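Local coordinates for macro domain-containing protein (Thermosipho africanus, PDB 7OMU), which joins a DarT-family domain and a macro domain in one chain and holds adenosine-5-diphosphoribose in the macro-domain pocket, at residues W80-L85 / L172-V177; S327-I332 / G361-S366; V353-C358 / Y386-K391. The protein carries 1 engineered substitution. All coordinates share one frame; numbering follows the deposited sequence.

Interaction 1: W80-L85 / L172-V177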
loop_
_atom_site.group_PDB
_atom_site.type_symbol
_atom_site.label_atom_id
_atom_site.label_comp_id
_atom_site.label_asym_id
_atom_site.label_seq_id
_atom_site.Cartn_x
_atom_site.Cartn_y
_atom_site.Cartn_z
ATOM N N TRP A 80 24.453 8.689 -7.208
ATOM C CA TRP A 80 24.560 7.367 -7.888
ATOM C C TRP A 80 25.815 6.613 -7.418
ATOM O O TRP A 80 25.958 5.435 -7.801
ATOM C CB TRP A 80 24.497 7.510 -9.418
ATOM C CG TRP A 80 25.800 7.784 -10.107
ATOM C CD1 TRP A 80 26.733 8.716 -9.760
ATOM C CD2 TRP A 80 26.301 7.150 -11.298
ATOM N NE1 TRP A 80 27.788 8.693 -10.632
ATOM C CE2 TRP A 80 27.551 7.743 -11.589
ATOM C CE3 TRP A 80 25.825 6.139 -12.142
ATOM C CZ2 TRP A 80 28.330 7.349 -12.678
ATOM C CZ3 TRP A 80 26.597 5.752 -13.219
ATOM C CH2 TRP A 80 27.829 6.352 -13.483
ATOM N N GLU A 81 26.675 7.261 -6.620
ATOM C CA GLU A 81 27.878 6.648 -5.990
ATOM C C GLU A 81 27.465 5.848 -4.749
ATOM O O GLU A 81 28.279 5.030 -4.291
ATOM C CB GLU A 81 28.904 7.712 -5.595
ATOM C CG GLU A 81 29.595 8.375 -6.774
ATOM C CD GLU A 81 30.706 9.337 -6.383
ATOM O OE1 GLU A 81 31.467 9.004 -5.459
ATOM O OE2 GLU A 81 30.797 10.427 -6.988
ATOM N N PHE A 82 26.258 6.081 -4.226
ATOM C CA PHE A 82 25.720 5.433 -3.002
ATOM C C PHE A 82 24.687 4.360 -3.367
ATOM O O PHE A 82 24.183 4.354 -4.509
ATOM C CB PHE A 82 25.088 6.478 -2.079
ATOM C CG PHE A 82 26.054 7.503 -1.543
ATOM C CD1 PHE A 82 26.391 8.614 -2.293
ATOM C CD2 PHE A 82 26.632 7.353 -0.293
ATOM C CE1 PHE A 82 27.289 9.550 -1.807
ATOM C CE2 PHE A 82 27.528 8.293 0.194
ATOM C CZ PHE A 82 27.852 9.391 -0.562
ATOM N N ALA A 83 24.393 3.483 -2.404
ATOM C CA ALA A 83 23.362 2.424 -2.473
ATOM C C ALA A 83 22.180 2.847 -1.601
ATOM O O ALA A 83 22.400 3.141 -0.412
ATOM C CB ALA A 83 23.940 1.109 -2.015
ATOM N N ASN A 84 20.974 2.865 -2.174
ATOM C CA ASN A 84 19.757 3.453 -1.550
ATOM C C ASN A 84 19.044 2.379 -0.722
ATOM O O ASN A 84 18.365 1.518 -1.320
ATOM C CB ASN A 84 18.849 4.064 -2.620
ATOM C CG ASN A 84 17.797 4.996 -2.061
ATOM O OD1 ASN A 84 17.956 6.211 -2.105
ATOM N ND2 ASN A 84 16.715 4.438 -1.551
ATOM N N LEU A 85 19.204 2.430 0.604
ATOM C CA LEU A 85 18.529 1.528 1.576
ATOM C C LEU A 85 17.361 2.278 2.221
ATOM O O LEU A 85 17.622 3.148 3.068
ATOM C CB LEU A 85 19.545 1.082 2.632
ATOM C CG LEU A 85 20.822 0.441 2.092
ATOM C CD1 LEU A 85 21.701 -0.057 3.225
ATOM C CD2 LEU A 85 20.498 -0.696 1.138
ATOM N N LEU A 172 21.958 6.213 2.796
ATOM C CA LEU A 172 22.850 6.120 1.608
ATOM C C LEU A 172 24.228 5.607 2.044
ATOM O O LEU A 172 24.925 6.325 2.784
ATOM C CB LEU A 172 22.957 7.493 0.940
ATOM C CG LEU A 172 21.633 8.142 0.549
ATOM C CD1 LEU A 172 21.871 9.529 -0.018
ATOM C CD2 LEU A 172 20.870 7.285 -0.447
ATOM N N VAL A 173 24.584 4.393 1.615
ATOM C CA VAL A 173 25.881 3.720 1.918
ATOM C C VAL A 173 26.744 3.821 0.667
ATOM O O VAL A 173 26.306 3.424 -0.412
ATOM C CB VAL A 173 25.674 2.254 2.341
ATOM C CG1 VAL A 173 26.937 1.658 2.929
ATOM C CG2 VAL A 173 24.526 2.098 3.320
ATOM N N PRO A 174 27.981 4.362 0.762
ATOM C CA PRO A 174 28.807 4.588 -0.424
ATOM C C PRO A 174 29.376 3.290 -1.016
ATOM O O PRO A 174 29.654 2.373 -0.269
ATOM C CB PRO A 174 29.917 5.517 0.092
ATOM C CG PRO A 174 30.044 5.169 1.563
ATOM C CD PRO A 174 28.641 4.803 2.003
ATOM N N GLN A 175 29.497 3.266 -2.348
ATOM C CA GLN A 175 30.154 2.215 -3.172
ATOM C C GLN A 175 29.354 0.912 -3.106
ATOM O O GLN A 175 28.655 0.619 -4.093
ATOM C CB GLN A 175 31.609 2.011 -2.749
ATOM C CG GLN A 175 32.406 1.167 -3.733
ATOM C CD GLN A 175 33.867 1.152 -3.364
ATOM O OE1 GLN A 175 34.666 1.923 -3.894
ATOM N NE2 GLN A 175 34.217 0.287 -2.430
ATOM N N CYS A 176 29.463 0.146 -2.016
ATOM C CA CYS A 176 28.813 -1.185 -1.880
ATOM C C CYS A 176 28.342 -1.414 -0.437
ATOM O O CYS A 176 28.732 -0.646 0.465
ATOM C CB CYS A 176 29.742 -2.303 -2.340
ATOM S SG CYS A 176 30.669 -3.089 -0.998
ATOM N N VAL A 177 27.504 -2.433 -0.252
ATOM C CA VAL A 177 27.079 -2.974 1.069
ATOM C C VAL A 177 27.544 -4.429 1.141
ATOM O O VAL A 177 27.063 -5.239 0.320
ATOM C CB VAL A 177 25.557 -2.879 1.269
ATOM C CG1 VAL A 177 25.144 -3.427 2.625
ATOM C CG2 VAL A 177 25.047 -1.462 1.085
#

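Interaction 2: S327-I332 / G361-S366. With APR (adenosine-5-diphosphoribose), chain C.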
loop_
_atom_site.group_PDB
_atom_site.type_symbol
_atom_site.label_atom_id
_atom_site.label_comp_id
_atom_site.label_asym_id
_atom_site.label_seq_id
_atom_site.Cartn_x
_atom_site.Cartn_y
_atom_site.Cartn_z
ATOM N N SER A 327 -24.943 2.788 14.082
ATOM C CA SER A 327 -25.346 2.349 12.716
ATOM C C SER A 327 -26.650 1.545 12.808
ATOM O O SER A 327 -26.835 0.818 13.803
ATOM C CB SER A 327 -24.252 1.550 12.034
ATOM O OG SER A 327 -23.190 2.393 11.604
ATOM N N GLU A 328 -27.528 1.692 11.809
ATOM C CA GLU A 328 -28.849 1.014 11.732
ATOM C C GLU A 328 -28.810 -0.006 10.591
ATOM O O GLU A 328 -28.236 0.310 9.534
ATOM C CB GLU A 328 -29.963 2.042 11.539
ATOM C CG GLU A 328 -30.523 2.577 12.844
ATOM C CD GLU A 328 -31.266 3.895 12.714
ATOM O OE1 GLU A 328 -32.052 4.047 11.756
ATOM O OE2 GLU A 328 -31.057 4.775 13.572
ATOM N N ILE A 329 -29.419 -1.173 10.806
ATOM C CA ILE A 329 -29.290 -2.372 9.926
ATOM C C ILE A 329 -30.202 -2.194 8.706
ATOM O O ILE A 329 -29.873 -2.744 7.645
ATOM C CB ILE A 329 -29.608 -3.663 10.707
ATOM C CG1 ILE A 329 -28.708 -3.830 11.936
ATOM C CG2 ILE A 329 -29.531 -4.879 9.795
ATOM C CD1 ILE A 329 -29.252 -3.207 13.214
ATOM N N LYS A 330 -31.306 -1.458 8.854
ATOM C CA LYS A 330 -32.269 -1.171 7.755
ATOM C C LYS A 330 -31.614 -0.231 6.736
ATOM O O LYS A 330 -31.926 -0.354 5.538
ATOM C CB LYS A 330 -33.563 -0.589 8.326
ATOM C CG LYS A 330 -34.359 -1.579 9.169
ATOM C CD LYS A 330 -35.624 -1.026 9.779
ATOM C CE LYS A 330 -36.182 -1.935 10.855
ATOM N NZ LYS A 330 -37.330 -1.316 11.560
ATOM N N GLY A 331 -30.740 0.667 7.197
ATOM C CA GLY A 331 -29.959 1.587 6.343
ATOM C C GLY A 331 -28.926 0.850 5.511
ATOM O O GLY A 331 -28.656 1.283 4.368
ATOM N N ILE A 332 -28.358 -0.218 6.071
ATOM C CA ILE A 332 -27.348 -1.089 5.404
ATOM C C ILE A 332 -28.069 -1.989 4.394
ATOM O O ILE A 332 -27.685 -1.972 3.210
ATOM C CB ILE A 332 -26.558 -1.889 6.456
ATOM C CG1 ILE A 332 -25.679 -0.962 7.298
ATOM C CG2 ILE A 332 -25.759 -3.007 5.805
ATOM C CD1 ILE A 332 -25.036 -1.628 8.495
ATOM N N GLY A 361 -19.555 2.706 14.102
ATOM C CA GLY A 361 -20.996 2.383 14.074
ATOM C C GLY A 361 -21.427 1.524 15.254
ATOM O O GLY A 361 -22.568 1.702 15.717
ATOM N N GLY A 362 -20.556 0.615 15.712
ATOM C CA GLY A 362 -20.740 -0.192 16.935
ATOM C C GLY A 362 -21.633 -1.405 16.717
ATOM O O GLY A 362 -22.244 -1.864 17.705
ATOM N N LEU A 363 -21.725 -1.897 15.475
ATOM C CA LEU A 363 -22.415 -3.169 15.112
ATOM C C LEU A 363 -21.374 -4.287 15.049
ATOM O O LEU A 363 -20.175 -3.967 14.946
ATOM C CB LEU A 363 -23.131 -3.025 13.763
ATOM C CG LEU A 363 -24.639 -2.811 13.830
ATOM C CD1 LEU A 363 -24.988 -1.600 14.679
ATOM C CD2 LEU A 363 -25.214 -2.658 12.430
ATOM N N GLU A 364 -21.827 -5.541 15.104
ATOM C CA GLU A 364 -20.955 -6.746 15.144
ATOM C C GLU A 364 -20.975 -7.431 13.774
ATOM O O GLU A 364 -22.002 -7.358 13.073
ATOM C CB GLU A 364 -21.398 -7.715 16.242
ATOM C CG GLU A 364 -21.337 -7.133 17.644
ATOM C CD GLU A 364 -19.969 -7.156 18.303
ATOM O OE1 GLU A 364 -19.916 -7.490 19.498
ATOM O OE2 GLU A 364 -18.966 -6.831 17.626
ATOM N N TRP A 365 -19.868 -8.078 13.416
ATOM C CA TRP A 365 -19.697 -8.796 12.129
ATOM C C TRP A 365 -20.621 -10.014 12.103
ATOM O O TRP A 365 -21.001 -10.439 11.001
ATOM C CB TRP A 365 -18.237 -9.198 11.921
ATOM C CG TRP A 365 -18.058 -10.213 10.841
ATOM C CD1 TRP A 365 -18.018 -11.570 10.984
ATOM C CD2 TRP A 365 -17.918 -9.956 9.435
ATOM N NE1 TRP A 365 -17.841 -12.173 9.767
ATOM C CE2 TRP A 365 -17.777 -11.208 8.800
ATOM C CE3 TRP A 365 -17.889 -8.796 8.657
ATOM C CZ2 TRP A 365 -17.619 -11.329 7.424
ATOM C CZ3 TRP A 365 -17.716 -8.913 7.298
ATOM C CH2 TRP A 365 -17.582 -10.162 6.694
ATOM N N SER A 366 -20.960 -10.555 13.277
ATOM C CA SER A 366 -21.896 -11.699 13.439
ATOM C C SER A 366 -23.263 -11.366 12.821
ATOM O O SER A 366 -23.969 -12.311 12.423
ATOM C CB SER A 366 -22.015 -12.082 14.884
ATOM O OG SER A 366 -22.314 -10.948 15.682
HETATM N N1 APR C . -9.132 -1.222 4.519
HETATM C C2 APR C . -10.093 -2.029 4.991
HETATM N N3 APR C . -10.873 -1.878 6.059
HETATM C C4 APR C . -10.587 -0.728 6.694
HETATM C C5 APR C . -9.631 0.199 6.336
HETATM C C6 APR C . -8.866 -0.072 5.184
HETATM N N6 APR C . -7.910 0.729 4.720
HETATM N N7 APR C . -9.631 1.259 7.236
HETATM C C8 APR C . -10.570 0.960 8.104
HETATM N N9 APR C . -11.184 -0.242 7.825
HETATM C "C1'" APR C . -12.266 -0.896 8.566
HETATM C "C2'" APR C . -12.264 -0.601 10.064
HETATM O "O2'" APR C . -11.536 -1.583 10.772
HETATM C "C3'" APR C . -13.755 -0.598 10.432
HETATM O "O3'" APR C . -14.093 -1.755 11.186
HETATM O "O4'" APR C . -13.489 -0.410 8.069
HETATM C "C4'" APR C . -14.506 -0.556 9.090
HETATM C "C5'" APR C . -15.535 0.543 8.937
HETATM O "O5'" APR C . -14.900 1.853 9.046
HETATM P PA APR C . -15.635 3.099 9.761
HETATM O O1A APR C . -15.230 4.366 9.079
HETATM O O2A APR C . -15.430 3.019 11.238
HETATM O O3A APR C . -17.185 2.825 9.429
HETATM P PB APR C . -18.551 2.862 10.280
HETATM O O1B APR C . -18.400 1.945 11.448
HETATM O O2B APR C . -19.699 2.627 9.354
HETATM O O5D APR C . -18.576 4.388 10.793
HETATM C C5D APR C . -19.113 5.437 9.936
HETATM O O4D APR C . -17.499 7.064 10.696
HETATM O O1D APR C . -16.412 6.849 8.675
HETATM C C1D APR C . -17.070 7.735 9.504
HETATM O O2D APR C . -18.282 9.606 8.401
HETATM C C2D APR C . -18.342 8.254 8.813
HETATM O O3D APR C . -19.650 9.094 10.710
HETATM C C3D APR C . -19.458 7.998 9.825
HETATM C C4D APR C . -18.910 6.786 10.586
#

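Interaction 3: V353-C358 / Y386-K391. With APR (adenosine-5-diphosphoribose), chain C.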
loop_
_atom_site.group_PDB
_atom_site.type_symbol
_atom_site.label_atom_id
_atom_site.label_comp_id
_atom_site.label_asym_id
_atom_site.label_seq_id
_atom_site.Cartn_x
_atom_site.Cartn_y
_atom_site.Cartn_z
ATOM N N VAL A 353 -16.114 -3.273 -0.690
ATOM C CA VAL A 353 -16.910 -2.704 0.436
ATOM C C VAL A 353 -16.168 -3.030 1.729
ATOM O O VAL A 353 -15.678 -4.146 1.903
ATOM C CB VAL A 353 -18.360 -3.229 0.453
ATOM C CG1 VAL A 353 -19.065 -3.016 -0.879
ATOM C CG2 VAL A 353 -18.433 -4.694 0.832
ATOM N N PRO A 354 -16.039 -2.065 2.669
ATOM C CA PRO A 354 -15.538 -2.361 4.005
ATOM C C PRO A 354 -16.671 -2.965 4.834
ATOM O O PRO A 354 -17.809 -2.757 4.483
ATOM C CB PRO A 354 -15.136 -0.982 4.535
ATOM C CG PRO A 354 -16.133 -0.053 3.889
ATOM C CD PRO A 354 -16.384 -0.643 2.515
ATOM N N ALA A 355 -16.334 -3.692 5.895
ATOM C CA ALA A 355 -17.305 -4.155 6.913
ATOM C C ALA A 355 -18.121 -2.945 7.383
ATOM O O ALA A 355 -17.538 -2.053 8.013
ATOM C CB ALA A 355 -16.568 -4.829 8.045
ATOM N N LEU A 356 -19.410 -2.899 7.050
ATOM C CA LEU A 356 -20.267 -1.698 7.246
ATOM C C LEU A 356 -20.694 -1.600 8.716
ATOM O O LEU A 356 -21.156 -2.610 9.269
ATOM C CB LEU A 356 -21.468 -1.792 6.303
ATOM C CG LEU A 356 -21.102 -1.807 4.821
ATOM C CD1 LEU A 356 -22.248 -2.319 3.974
ATOM C CD2 LEU A 356 -20.667 -0.429 4.359
ATOM N N GLY A 357 -20.490 -0.433 9.329
ATOM C CA GLY A 357 -20.867 -0.143 10.725
ATOM C C GLY A 357 -20.104 -0.978 11.744
ATOM O O GLY A 357 -20.515 -0.976 12.917
ATOM N N CYS A 358 -19.013 -1.640 11.346
ATOM C CA CYS A 358 -18.298 -2.647 12.183
ATOM C C CYS A 358 -17.218 -1.985 13.054
ATOM O O CYS A 358 -16.609 -2.710 13.873
ATOM C CB CYS A 358 -17.692 -3.754 11.326
ATOM S SG CYS A 358 -18.705 -5.256 11.271
ATOM N N TYR A 386 -13.943 -6.244 2.947
ATOM C CA TYR A 386 -12.701 -5.979 3.713
ATOM C C TYR A 386 -13.022 -6.067 5.201
ATOM O O TYR A 386 -13.728 -5.176 5.727
ATOM C CB TYR A 386 -12.080 -4.650 3.283
ATOM C CG TYR A 386 -11.113 -4.817 2.142
ATOM C CD1 TYR A 386 -11.550 -4.862 0.827
ATOM C CD2 TYR A 386 -9.764 -4.999 2.387
ATOM C CE1 TYR A 386 -10.665 -5.051 -0.221
ATOM C CE2 TYR A 386 -8.863 -5.180 1.351
ATOM C CZ TYR A 386 -9.315 -5.212 0.044
ATOM O OH TYR A 386 -8.419 -5.404 -0.965
ATOM N N LEU A 387 -12.510 -7.124 5.839
ATOM C CA LEU A 387 -12.730 -7.426 7.277
ATOM C C LEU A 387 -12.198 -6.275 8.124
ATOM O O LEU A 387 -11.188 -5.657 7.783
ATOM C CB LEU A 387 -12.026 -8.735 7.650
ATOM C CG LEU A 387 -12.509 -9.991 6.926
ATOM C CD1 LEU A 387 -11.700 -11.205 7.358
ATOM C CD2 LEU A 387 -13.997 -10.226 7.152
ATOM N N PRO A 388 -12.853 -5.989 9.271
ATOM C CA PRO A 388 -12.433 -4.915 10.166
ATOM C C PRO A 388 -11.090 -5.269 10.812
ATOM O O PRO A 388 -10.937 -6.411 11.214
ATOM C CB PRO A 388 -13.554 -4.870 11.212
ATOM C CG PRO A 388 -14.077 -6.288 11.245
ATOM C CD PRO A 388 -13.999 -6.741 9.804
ATOM N N LEU A 389 -10.184 -4.290 10.907
ATOM C CA LEU A 389 -8.740 -4.503 11.203
ATOM C C LEU A 389 -8.452 -4.303 12.697
ATOM O O LEU A 389 -7.354 -4.685 13.137
ATOM C CB LEU A 389 -7.914 -3.550 10.332
ATOM C CG LEU A 389 -7.969 -3.835 8.828
ATOM C CD1 LEU A 389 -7.433 -2.662 8.021
ATOM C CD2 LEU A 389 -7.215 -5.114 8.484
ATOM N N GLU A 390 -9.421 -3.778 13.445
ATOM C CA GLU A 390 -9.277 -3.358 14.864
ATOM C C GLU A 390 -10.047 -4.337 15.759
ATOM O O GLU A 390 -10.547 -3.898 16.812
ATOM C CB GLU A 390 -9.799 -1.924 15.015
ATOM C CG GLU A 390 -11.237 -1.739 14.531
ATOM C CD GLU A 390 -11.739 -0.310 14.452
ATOM O OE1 GLU A 390 -11.644 0.401 15.469
ATOM O OE2 GLU A 390 -12.229 0.088 13.371
ATOM N N LYS A 391 -10.156 -5.611 15.361
ATOM C CA LYS A 391 -11.249 -6.502 15.844
ATOM C C LYS A 391 -11.018 -7.944 15.377
ATOM O O LYS A 391 -10.872 -8.153 14.159
ATOM C CB LYS A 391 -12.569 -5.937 15.306
ATOM C CG LYS A 391 -13.843 -6.488 15.918
ATOM C CD LYS A 391 -15.063 -5.749 15.413
ATOM C CE LYS A 391 -16.330 -6.568 15.508
ATOM N NZ LYS A 391 -17.385 -6.000 14.641
HETATM N N1 APR C . -9.132 -1.222 4.519
HETATM C C2 APR C . -10.093 -2.029 4.991
HETATM N N3 APR C . -10.873 -1.878 6.059
HETATM C C4 APR C . -10.587 -0.728 6.694
HETATM C C5 APR C . -9.631 0.199 6.336
HETATM C C6 APR C . -8.866 -0.072 5.184
HETATM N N6 APR C . -7.910 0.729 4.720
HETATM N N7 APR C . -9.631 1.259 7.236
HETATM C C8 APR C . -10.570 0.960 8.104
HETATM N N9 APR C . -11.184 -0.242 7.825
HETATM C "C1'" APR C . -12.266 -0.896 8.566
HETATM C "C2'" APR C . -12.264 -0.601 10.064
HETATM O "O2'" APR C . -11.536 -1.583 10.772
HETATM C "C3'" APR C . -13.755 -0.598 10.432
HETATM O "O3'" APR C . -14.093 -1.755 11.186
HETATM O "O4'" APR C . -13.489 -0.410 8.069
HETATM C "C4'" APR C . -14.506 -0.556 9.090
HETATM C "C5'" APR C . -15.535 0.543 8.937
HETATM O "O5'" APR C . -14.900 1.853 9.046
HETATM P PA APR C . -15.635 3.099 9.761
HETATM O O1A APR C . -15.230 4.366 9.079
HETATM O O2A APR C . -15.430 3.019 11.238
HETATM O O3A APR C . -17.185 2.825 9.429
HETATM P PB APR C . -18.551 2.862 10.280
HETATM O O1B APR C . -18.400 1.945 11.448
HETATM O O2B APR C . -19.699 2.627 9.354
HETATM O O5D APR C . -18.576 4.388 10.793
HETATM C C5D APR C . -19.113 5.437 9.936
HETATM O O4D APR C . -17.499 7.064 10.696
HETATM O O1D APR C . -16.412 6.849 8.675
HETATM C C1D APR C . -17.070 7.735 9.504
HETATM O O2D APR C . -18.282 9.606 8.401
HETATM C C2D APR C . -18.342 8.254 8.813
HETATM O O3D APR C . -19.650 9.094 10.710
HETATM C C3D APR C . -19.458 7.998 9.825
HETATM C C4D APR C . -18.910 6.786 10.586
#

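Interaction 1: W80-L85 / L172-V177
Leu172 meets Asn84 and Phe82 across an antiparallel strand pair, 82-86 beside 170-174, in a four-stranded antiparallel sheet of the DarT-family domain; the short segments 82-85 and 172-174 run at 152° to each other. Asn84 and Leu172 form a non-hydrogen-bonded pair, and the methyl CD2 of Leu172 lies 3.5 Å from Asn84 OD1. On the same face Leu172 CB packs 3.8 Å from Phe82 CB, the two side chains crossing at about a right angle, while Leu123 of strand 123-125 touches both. Val173 projects from the other face with Ala83, its hydrogen-bonded partner: Val173 N donates to Ala83 O at 3.2 Å, and Val173 O accepts from Ala83 N at 2.8 Å. Its branch CG2 reaches Leu85 CD1 at 3.6 Å. Pro174, which has no N-H to give, falls at a non-hydrogen-bonded pair with Phe82. Phe82 CG stands beside the backbone N (chi1 -64°); the ring atom CE2 lies 3.7 Å from Pro174 CB. At Gln175 a positive phi of 68° turns the chain, and Gln175 N donates to Glu81 O at 2.9 Å, in the carbonyl plane. The chain then enters strand 176-177, which pairs with strand 43-44, and Val177 comes back alongside the Ala83 face: Val177 CG2 lies 4.2 Å from both Ala83 CB and Leu85 CD1.

Interaction 2: S327-I332 / G361-S366
The diphosphate-binding loop of the macro domain, at Gly361, meets Ser327 just ahead of helix 329-346. Evidence for the site is direct: Gly361 N donates to O1B of adenosine-5-diphosphoribose at 3.0 Å with an N-H...O angle of 166°. The carbonyl of the same glycine faces segment 327-332, where Ser327 N donates to Gly361 O at 3.1 Å, tilted 22° from the carbonyl plane. Ser327 OG, set anti to its own carbonyl carbon (chi1 -74°), lies near Gly361 CA and makes a weak hydrogen bond to Thr319 O.

Beyond this polar end the contact is apolar and is carried by Leu363, whose two methyls part. CD1 lies against the backbone oxygen of Ser327, whereas CD2 touches both Ile329 and Ile332. Leu363 CD2 is 3.7 Å from Ile329 CG1, and it meets Ile332 tip to tip, 4.1 Å from Ile332 CD1. Leu371 of helix 365-376 touches both isoleucines, and Val368 touches Leu363.

The residue that binds the phosphate is thus itself held by Ser327. Its donor is a neutral backbone amide, so this bond brings no formal charge to the phosphate.

Interaction 3: V353-C358 / Y386-K391
Pro354 and Tyr386 pair in parallel, their CA atoms 4.6 Å apart, where strands 351-354 and 383-386 end side by side. Tyr386 N donates to Val353 O at 2.9 Å with an N-H...O angle of 165°, and Ala355 N returns a bond to Tyr386 O at 3.0 Å. The segments then part: Ala355 to Cys358 make a type II turn with Gly357 at positive phi (65°), while 387-391 is a loop. Both follow the C-terminal ends of parallel strands in the central mixed sheet of the macro domain, and both contribute residues to the pocket for adenosine-5-diphosphoribose. Between the two segments, Ala355 CB packs 3.7 Å from Pro388 CD. Lys391 CG is anti to the backbone N (chi1 -167°), and the chain beyond it is extended; its CD and NZ lie by Cys358 O, to which NZ makes a weak hydrogen bond. NZ also has a weak hydrogen bond to Leu363 O and a long, weak ion pair with Glu364. Tyr386 CB lies 3.7 Å from the ligand's adenine C2, and the ring's hydroxyl is hydrogen-bonded to Gln384. O2' of the adenosine ribose is gripped twice: Leu389 N donates to it at 3.0 Å, and O2' donates to Glu390 OE2 at 3.2 Å.

Interaction 1 comes first along the chain and stands apart: its centre lies about 52 Å from that of interaction 2 and about 42 Å from that of interaction 3, on the opposite side of the chain's centre and in the DarT-family domain. Interactions 2 and 3 share the macro domain, with centres about 11 Å apart. Their segments alternate in the order 327-332, 353-358, 361-366, 386-391, and helix 329-346, strand 351-354 and helix 365-376 follow one another in the chain. A probable hydrogen bond from Leu363 N to Gly357 O (3.0 Å) joins them, and both touch adenosine-5-diphosphoribose. Neither reaches interaction 1, consistent with two separate domains in the chain.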